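Local coordinates for probable histone-lysine N-methyltransferase, H3 lysine-9 specific SUVH9 (Arabidopsis thaliana, PDB 4NJ5), which lacks methyltransferase activity and probably binds methylated DNA and recruits RNA polymerase V to chromatin in RNA-directed DNA methylation, at residues 280-285 with 391-396; 286-291 with 481-486. One frame throughout, in Å; residues are numbered along the deposited sequence.

Interaction 1: residues 280-285 with 391-396; sequences EYLAQT and AGVALT
L282 meets G392 and V393 with the tip of one branch. Its CG stands anti to the backbone N (chi1 179°), and CD2 comes to 4.0 Å from G392 O, with CG2 of V393 a loose neighbour at 4.5 Å. The carbonyl of the same leucine makes a closer approach, L282 O lying 3.3 Å from CB of A391. At A283 and Q284 the chain turns, both side chains start away from 391-396, and the backbone alone meets the methyl of A391: A283 O and Q284 C each lie 3.7 Å from CB. The alanine methyl thus sits in the bend of 282-285, against main-chain atoms.

T285 carries the polar part of the contact. Its OG1, beside the backbone N and anti to the carbonyl carbon (chi1 -81°), accepts the N-H of G392 at 3.1 Å in a nearly straight bond, 162° at the hydrogen. T285 CA also makes a CA-H...O contact to G392 O at 3.3 Å. The other branch, CG2, lies near G392 O and 4.0 Å from CB of A394. The threonine thus binds the glycine N-H through its hydroxyl and touches the methyl of A394 with its own. The backbone N of T285 is bound by E389.

The contact sets a turn that follows strand 280-281, within the Pre-SET motif range, against the 391-396 segment of the SET domain, away from the zinc sites. S286, the next residue, makes backbone hydrogen bonds with G392 and A394. Strand 393-395 pairs antiparallel with 448-450 and leads into helix 397-405, while strand 280-281 runs parallel to 454-455, whose M454 touches both L282 and V393.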
ATOM      1  N   GLU A 280     -21.429  20.218  -4.660  1.00 28.23           N
ATOM      2  CA  GLU A 280     -20.793  21.044  -3.650  1.00 32.47           C
ATOM      3  C   GLU A 280     -19.895  20.130  -2.838  1.00 32.69           C
ATOM      4  O   GLU A 280     -20.364  19.152  -2.252  1.00 30.92           O
ATOM      5  CB  GLU A 280     -21.829  21.710  -2.749  1.00 47.14           C
ATOM      6  CG  GLU A 280     -21.227  22.394  -1.536  1.00 52.20           C
ATOM      7  CD  GLU A 280     -22.269  23.033  -0.645  1.00 60.25           C
ATOM      8  OE1 GLU A 280     -23.299  23.509  -1.171  1.00 63.02           O
ATOM      9  OE2 GLU A 280     -22.058  23.052   0.584  1.00 63.74           O
ATOM     10  N   TYR A 281     -18.603  20.433  -2.817  1.00 35.96           N
ATOM     11  CA  TYR A 281     -17.655  19.593  -2.101  1.00 31.71           C
ATOM     12  C   TYR A 281     -17.884  19.670  -0.596  1.00 32.27           C
ATOM     13  O   TYR A 281     -18.065  20.751  -0.039  1.00 32.51           O
ATOM     14  CB  TYR A 281     -16.211  19.965  -2.438  1.00 22.92           C
ATOM     15  CG  TYR A 281     -15.233  18.888  -2.035  1.00 21.61           C
ATOM     16  CD1 TYR A 281     -14.818  17.925  -2.945  1.00 18.50           C
ATOM     17  CD2 TYR A 281     -14.746  18.816  -0.735  1.00 19.45           C
ATOM     18  CE1 TYR A 281     -13.934  16.933  -2.575  1.00 19.82           C
ATOM     19  CE2 TYR A 281     -13.866  17.827  -0.356  1.00 17.88           C
ATOM     20  CZ  TYR A 281     -13.462  16.887  -1.280  1.00 20.92           C
ATOM     21  OH  TYR A 281     -12.584  15.896  -0.903  1.00 20.08           O
ATOM     22  N   LEU A 282     -17.871  18.509   0.050  1.00 26.06           N
ATOM     23  CA  LEU A 282     -18.096  18.419   1.485  1.00 24.86           C
ATOM     24  C   LEU A 282     -17.088  17.451   2.095  1.00 26.22           C
ATOM     25  O   LEU A 282     -17.155  16.245   1.860  1.00 29.12           O
ATOM     26  CB  LEU A 282     -19.524  17.949   1.760  1.00 20.73           C
ATOM     27  CG  LEU A 282     -19.903  17.774   3.229  1.00 21.12           C
ATOM     28  CD1 LEU A 282     -19.772  19.091   3.990  1.00 20.64           C
ATOM     29  CD2 LEU A 282     -21.308  17.204   3.359  1.00 23.25           C
ATOM     30  N   ALA A 283     -16.157  17.984   2.880  1.00 28.94           N
ATOM     31  CA  ALA A 283     -15.004  17.210   3.332  1.00 28.10           C
ATOM     32  C   ALA A 283     -15.335  16.222   4.446  1.00 26.10           C
ATOM     33  O   ALA A 283     -14.664  15.203   4.600  1.00 28.50           O
ATOM     34  CB  ALA A 283     -13.874  18.138   3.759  1.00 18.67           C
ATOM     35  N   GLN A 284     -16.364  16.529   5.224  1.00 18.18           N
ATOM     36  CA  GLN A 284     -16.779  15.658   6.315  1.00 18.68           C
ATOM     37  C   GLN A 284     -18.282  15.431   6.247  1.00 18.58           C
ATOM     38  O   GLN A 284     -19.028  16.329   5.867  1.00 19.81           O
ATOM     39  CB  GLN A 284     -16.410  16.272   7.666  1.00 25.21           C
ATOM     40  CG  GLN A 284     -14.931  16.569   7.842  1.00 30.90           C
ATOM     41  CD  GLN A 284     -14.593  16.965   9.265  1.00 40.35           C
ATOM     42  OE1 GLN A 284     -14.655  16.143  10.183  1.00 42.81           O
ATOM     43  NE2 GLN A 284     -14.247  18.232   9.461  1.00 42.02           N
ATOM     44  N   THR A 285     -18.719  14.232   6.617  1.00 18.28           N
ATOM     45  CA  THR A 285     -20.138  13.895   6.596  1.00 18.33           C
ATOM     46  C   THR A 285     -20.961  14.861   7.443  1.00 21.52           C
ATOM     47  O   THR A 285     -20.589  15.189   8.569  1.00 23.25           O
ATOM     48  CB  THR A 285     -20.383  12.446   7.069  1.00 17.72           C
ATOM     49  OG1 THR A 285     -20.138  11.544   5.983  1.00 17.74           O
ATOM     50  CG2 THR A 285     -21.821  12.261   7.550  1.00 18.37           C
ATOM     51  N   ALA A 391     -17.553  10.894   2.728  1.00 17.76           N
ATOM     52  CA  ALA A 391     -18.398  11.998   3.190  1.00 21.19           C
ATOM     53  C   ALA A 391     -19.649  12.264   2.347  1.00 24.27           C
ATOM     54  O   ALA A 391     -19.569  12.487   1.139  1.00 25.47           O
ATOM     55  CB  ALA A 391     -17.573  13.276   3.335  1.00 18.41           C
ATOM     56  N   GLY A 392     -20.802  12.253   3.007  1.00 23.20           N
ATOM     57  CA  GLY A 392     -22.066  12.567   2.368  1.00 20.56           C
ATOM     58  C   GLY A 392     -23.005  13.213   3.365  1.00 21.83           C
ATOM     59  O   GLY A 392     -22.583  13.615   4.452  1.00 24.63           O
ATOM     60  N   VAL A 393     -24.278  13.321   3.002  1.00 22.16           N
ATOM     61  CA  VAL A 393     -25.276  13.884   3.903  1.00 22.99           C
ATOM     62  C   VAL A 393     -26.047  12.758   4.587  1.00 23.22           C
ATOM     63  O   VAL A 393     -26.774  12.015   3.935  1.00 23.68           O
ATOM     64  CB  VAL A 393     -26.248  14.818   3.152  1.00 24.12           C
ATOM     65  CG1 VAL A 393     -27.296  15.386   4.103  1.00 25.11           C
ATOM     66  CG2 VAL A 393     -25.481  15.934   2.461  1.00 24.07           C
ATOM     67  N   ALA A 394     -25.876  12.633   5.899  1.00 23.05           N
ATOM     68  CA  ALA A 394     -26.502  11.550   6.654  1.00 23.35           C
ATOM     69  C   ALA A 394     -27.963  11.834   6.976  1.00 24.68           C
ATOM     70  O   ALA A 394     -28.329  12.957   7.317  1.00 25.28           O
ATOM     71  CB  ALA A 394     -25.721  11.265   7.931  1.00 27.10           C
ATOM     72  N   LEU A 395     -28.790  10.799   6.867  1.00 25.28           N
ATOM     73  CA  LEU A 395     -30.221  10.926   7.111  1.00 26.71           C
ATOM     74  C   LEU A 395     -30.699  10.050   8.261  1.00 28.69           C
ATOM     75  O   LEU A 395     -30.102   9.012   8.570  1.00 28.57           O
ATOM     76  CB  LEU A 395     -31.025  10.553   5.863  1.00 27.44           C
ATOM     77  CG  LEU A 395     -30.994  11.421   4.603  1.00 30.69           C
ATOM     78  CD1 LEU A 395     -30.616  12.854   4.931  1.00 31.31           C
ATOM     79  CD2 LEU A 395     -30.048  10.837   3.572  1.00 29.98           C
ATOM     80  N   THR A 396     -31.791  10.482   8.885  1.00 28.52           N
ATOM     81  CA  THR A 396     -32.539   9.645   9.809  1.00 32.95           C
ATOM     82  C   THR A 396     -33.380   8.690   8.976  1.00 34.23           C
ATOM     83  O   THR A 396     -33.365   8.767   7.750  1.00 35.56           O
ATOM     84  CB  THR A 396     -33.499  10.489  10.666  1.00 33.65           C
ATOM     85  OG1 THR A 396     -34.337  11.277   9.811  1.00 32.68           O
ATOM     86  CG2 THR A 396     -32.716  11.422  11.576  1.00 31.17           C
TER

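Interaction 2: residues 286-291 with 481-486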
ATOM      1  N   SER A 286     -22.069  15.332   6.880  1.00 23.31           N
ATOM      2  CA  SER A 286     -22.976  16.209   7.607  1.00 23.35           C
ATOM      3  C   SER A 286     -24.107  15.418   8.258  1.00 23.18           C
ATOM      4  O   SER A 286     -24.933  14.809   7.578  1.00 22.68           O
ATOM      5  CB  SER A 286     -23.541  17.286   6.684  1.00 21.28           C
ATOM      6  OG  SER A 286     -24.541  18.038   7.348  1.00 24.95           O
ATOM      7  N   PHE A 287     -24.128  15.424   9.585  1.00 21.44           N
ATOM      8  CA  PHE A 287     -25.172  14.751  10.339  1.00 21.92           C
ATOM      9  C   PHE A 287     -26.349  15.704  10.528  1.00 23.03           C
ATOM     10  O   PHE A 287     -26.169  16.919  10.473  1.00 23.59           O
ATOM     11  CB  PHE A 287     -24.613  14.243  11.673  1.00 22.15           C
ATOM     12  CG  PHE A 287     -23.609  13.132  11.515  1.00 21.24           C
ATOM     13  CD1 PHE A 287     -24.020  11.862  11.143  1.00 20.79           C
ATOM     14  CD2 PHE A 287     -22.254  13.358  11.724  1.00 21.00           C
ATOM     15  CE1 PHE A 287     -23.102  10.835  10.985  1.00 20.10           C
ATOM     16  CE2 PHE A 287     -21.326  12.330  11.569  1.00 20.27           C
ATOM     17  CZ  PHE A 287     -21.752  11.070  11.200  1.00 19.81           C
ATOM     18  N   PRO A 288     -27.562  15.158  10.713  1.00 28.42           N
ATOM     19  CA  PRO A 288     -28.764  15.992  10.829  1.00 30.63           C
ATOM     20  C   PRO A 288     -28.659  17.018  11.947  1.00 35.70           C
ATOM     21  O   PRO A 288     -28.242  16.670  13.052  1.00 39.68           O
ATOM     22  CB  PRO A 288     -29.877  14.978  11.135  1.00 26.02           C
ATOM     23  CG  PRO A 288     -29.180  13.722  11.531  1.00 24.25           C
ATOM     24  CD  PRO A 288     -27.892  13.725  10.776  1.00 26.02           C
ATOM     25  N   PRO A 289     -29.023  18.275  11.652  1.00 34.32           N
ATOM     26  CA  PRO A 289     -28.973  19.376  12.615  1.00 38.21           C
ATOM     27  C   PRO A 289     -29.736  19.024  13.881  1.00 44.41           C
ATOM     28  O   PRO A 289     -30.892  18.602  13.807  1.00 44.66           O
ATOM     29  CB  PRO A 289     -29.677  20.517  11.875  1.00 31.19           C
ATOM     30  CG  PRO A 289     -29.476  20.213  10.440  1.00 27.69           C
ATOM     31  CD  PRO A 289     -29.527  18.715  10.340  1.00 26.56           C
ATOM     32  N   GLY A 290     -29.084  19.179  15.027  1.00 52.34           N
ATOM     33  CA  GLY A 290     -29.706  18.854  16.293  1.00 56.56           C
ATOM     34  C   GLY A 290     -29.467  17.422  16.727  1.00 61.53           C
ATOM     35  O   GLY A 290     -30.308  16.827  17.399  1.00 64.21           O
ATOM     36  N   LEU A 291     -28.325  16.863  16.344  1.00 52.29           N
ATOM     37  CA  LEU A 291     -27.846  15.626  16.894  1.00 53.32           C
ATOM     38  C   LEU A 291     -26.746  15.927  17.850  1.00 55.58           C
ATOM     39  O   LEU A 291     -26.614  15.322  18.895  1.00 52.38           O
ATOM     40  CB  LEU A 291     -27.248  14.730  15.821  1.00 63.52           C
ATOM     41  CG  LEU A 291     -26.438  13.555  16.404  1.00 63.24           C
ATOM     42  CD1 LEU A 291     -27.160  12.278  16.120  1.00 64.58           C
ATOM     43  CD2 LEU A 291     -25.008  13.446  15.936  1.00 59.24           C
ATOM     44  N   LEU A 481     -23.788   6.174  18.798  1.00 29.97           N
ATOM     45  CA  LEU A 481     -23.574   4.873  18.161  1.00 31.30           C
ATOM     46  C   LEU A 481     -24.354   4.720  16.856  1.00 31.67           C
ATOM     47  O   LEU A 481     -23.947   3.977  15.966  1.00 34.44           O
ATOM     48  CB  LEU A 481     -23.945   3.730  19.111  1.00 35.72           C
ATOM     49  CG  LEU A 481     -22.965   3.322  20.215  1.00 39.14           C
ATOM     50  CD1 LEU A 481     -21.608   3.994  20.052  1.00 37.53           C
ATOM     51  CD2 LEU A 481     -23.546   3.599  21.592  1.00 42.37           C
ATOM     52  N   MET A 482     -25.475   5.425  16.751  1.00 31.31           N
ATOM     53  CA  MET A 482     -26.329   5.335  15.572  1.00 29.30           C
ATOM     54  C   MET A 482     -25.705   6.015  14.357  1.00 25.98           C
ATOM     55  O   MET A 482     -26.018   5.668  13.217  1.00 26.18           O
ATOM     56  CB  MET A 482     -27.699   5.953  15.860  1.00 41.54           C
ATOM     57  CG  MET A 482     -28.386   5.428  17.118  1.00 46.71           C
ATOM     58  SD  MET A 482     -29.116   3.786  16.940  1.00109.93           S
ATOM     59  CE  MET A 482     -27.776   2.726  17.488  1.00 66.03           C
ATOM     60  N   PHE A 483     -24.824   6.980  14.598  1.00 25.71           N
ATOM     61  CA  PHE A 483     -24.269   7.772  13.503  1.00 27.79           C
ATOM     62  C   PHE A 483     -22.742   7.875  13.471  1.00 26.03           C
ATOM     63  O   PHE A 483     -22.199   8.978  13.462  1.00 23.32           O
ATOM     64  CB  PHE A 483     -24.874   9.177  13.517  1.00 31.89           C
ATOM     65  CG  PHE A 483     -26.271   9.241  12.977  1.00 37.53           C
ATOM     66  CD1 PHE A 483     -26.499   9.193  11.612  1.00 37.49           C
ATOM     67  CD2 PHE A 483     -27.358   9.359  13.829  1.00 41.09           C
ATOM     68  CE1 PHE A 483     -27.783   9.255  11.108  1.00 39.98           C
ATOM     69  CE2 PHE A 483     -28.646   9.420  13.330  1.00 42.96           C
ATOM     70  CZ  PHE A 483     -28.858   9.369  11.967  1.00 42.41           C
ATOM     71  N   PRO A 484     -22.040   6.732  13.422  1.00 20.94           N
ATOM     72  CA  PRO A 484     -20.584   6.850  13.329  1.00 19.97           C
ATOM     73  C   PRO A 484     -20.183   7.304  11.935  1.00 19.75           C
ATOM     74  O   PRO A 484     -20.974   7.187  11.003  1.00 19.55           O
ATOM     75  CB  PRO A 484     -20.109   5.417  13.562  1.00 19.83           C
ATOM     76  CG  PRO A 484     -21.214   4.584  13.014  1.00 24.29           C
ATOM     77  CD  PRO A 484     -22.485   5.328  13.338  1.00 24.60           C
ATOM     78  N   ARG A 485     -18.968   7.815  11.792  1.00 23.33           N
ATOM     79  CA  ARG A 485     -18.486   8.209  10.479  1.00 18.07           C
ATOM     80  C   ARG A 485     -17.999   6.999   9.687  1.00 17.63           C
ATOM     81  O   ARG A 485     -17.722   5.939  10.250  1.00 17.62           O
ATOM     82  CB  ARG A 485     -17.390   9.269  10.598  1.00 17.71           C
ATOM     83  CG  ARG A 485     -17.871  10.528  11.299  1.00 18.48           C
ATOM     84  CD  ARG A 485     -16.901  11.679  11.156  1.00 18.21           C
ATOM     85  NE  ARG A 485     -17.476  12.902  11.702  1.00 20.92           N
ATOM     86  CZ  ARG A 485     -18.136  13.808  10.986  1.00 22.78           C
ATOM     87  NH1 ARG A 485     -18.632  14.890  11.577  1.00 20.34           N
ATOM     88  NH2 ARG A 485     -18.296  13.637   9.680  1.00 19.17           N
ATOM     89  N   VAL A 486     -17.922   7.165   8.373  1.00 17.41           N
ATOM     90  CA  VAL A 486     -17.455   6.113   7.489  1.00 19.08           C
ATOM     91  C   VAL A 486     -16.039   6.459   7.051  1.00 18.28           C
ATOM     92  O   VAL A 486     -15.831   7.429   6.320  1.00 21.18           O
ATOM     93  CB  VAL A 486     -18.373   5.989   6.253  1.00 27.66           C
ATOM     94  CG1 VAL A 486     -17.998   4.774   5.421  1.00 22.87           C
ATOM     95  CG2 VAL A 486     -19.836   5.918   6.686  1.00 26.12           C
TER
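Where the loop that follows strand 280-281 in the Pre-SET motif range lies against the SET domain, F287 inserts its ring between F483 and R485, at the start of strand 485-490. With CG anti to the carbonyl carbon (chi1 -68°), the F287 side chain runs to F483 and R485. Its CE1 lies 3.5 Å from CB of F483, and the two side chains run past one another from opposite sides, their rings meeting obliquely with centroids 5.7 Å apart and planes at 73°. At the far end of the ring, CZ comes within 3.1 Å of F483 O, a carbonyl that is also hydrogen-bonded by H478.

R485 lies at the edge of the F287 ring, and the phenylalanine rim meets a face of the guanidinium: CE2 stands 3.6 Å from CZ of R485, over the centre of the group, with the two planes 68° apart. Salt bridges to E389 and D477, with a bond from NH2 to T285 O, hold the guanidinium in this pose. An alanine in place of F287 would probably leave a gap between F483 and R485 and uncover the guanidinium face on which the ring edge now rests.

L291 adds a smaller apolar touch, CD1 lying 3.7 Å from CD2 of F483, and P288 approaches the end of the same ring more loosely.

The F287 ring also meets H478 edge-to-face, and F447 meets the ring of F483. P484 packs on F473 and L475 of strand 469-475, the antiparallel neighbour of 485-490, whose other neighbour is strand 386-389.

Interactions 1 and 2 lie side by side, their centres 10 Å apart, and share one continuous piece of chain: 280-285 runs straight into 286-291. The partners 391-396 and 481-486 follow in the same order, and the 280-291 piece lies against both. The contacts are joined directly by hydrogen bonds, S286 of interaction 2 binding into 391-396 and R485 of interaction 2 reaching back to 280-285. E389, at the end of strand 386-389, binds in both. Together they dock the 280-291 piece, within the Pre-SET motif range, onto the SET domain, away from the triangular zinc cluster.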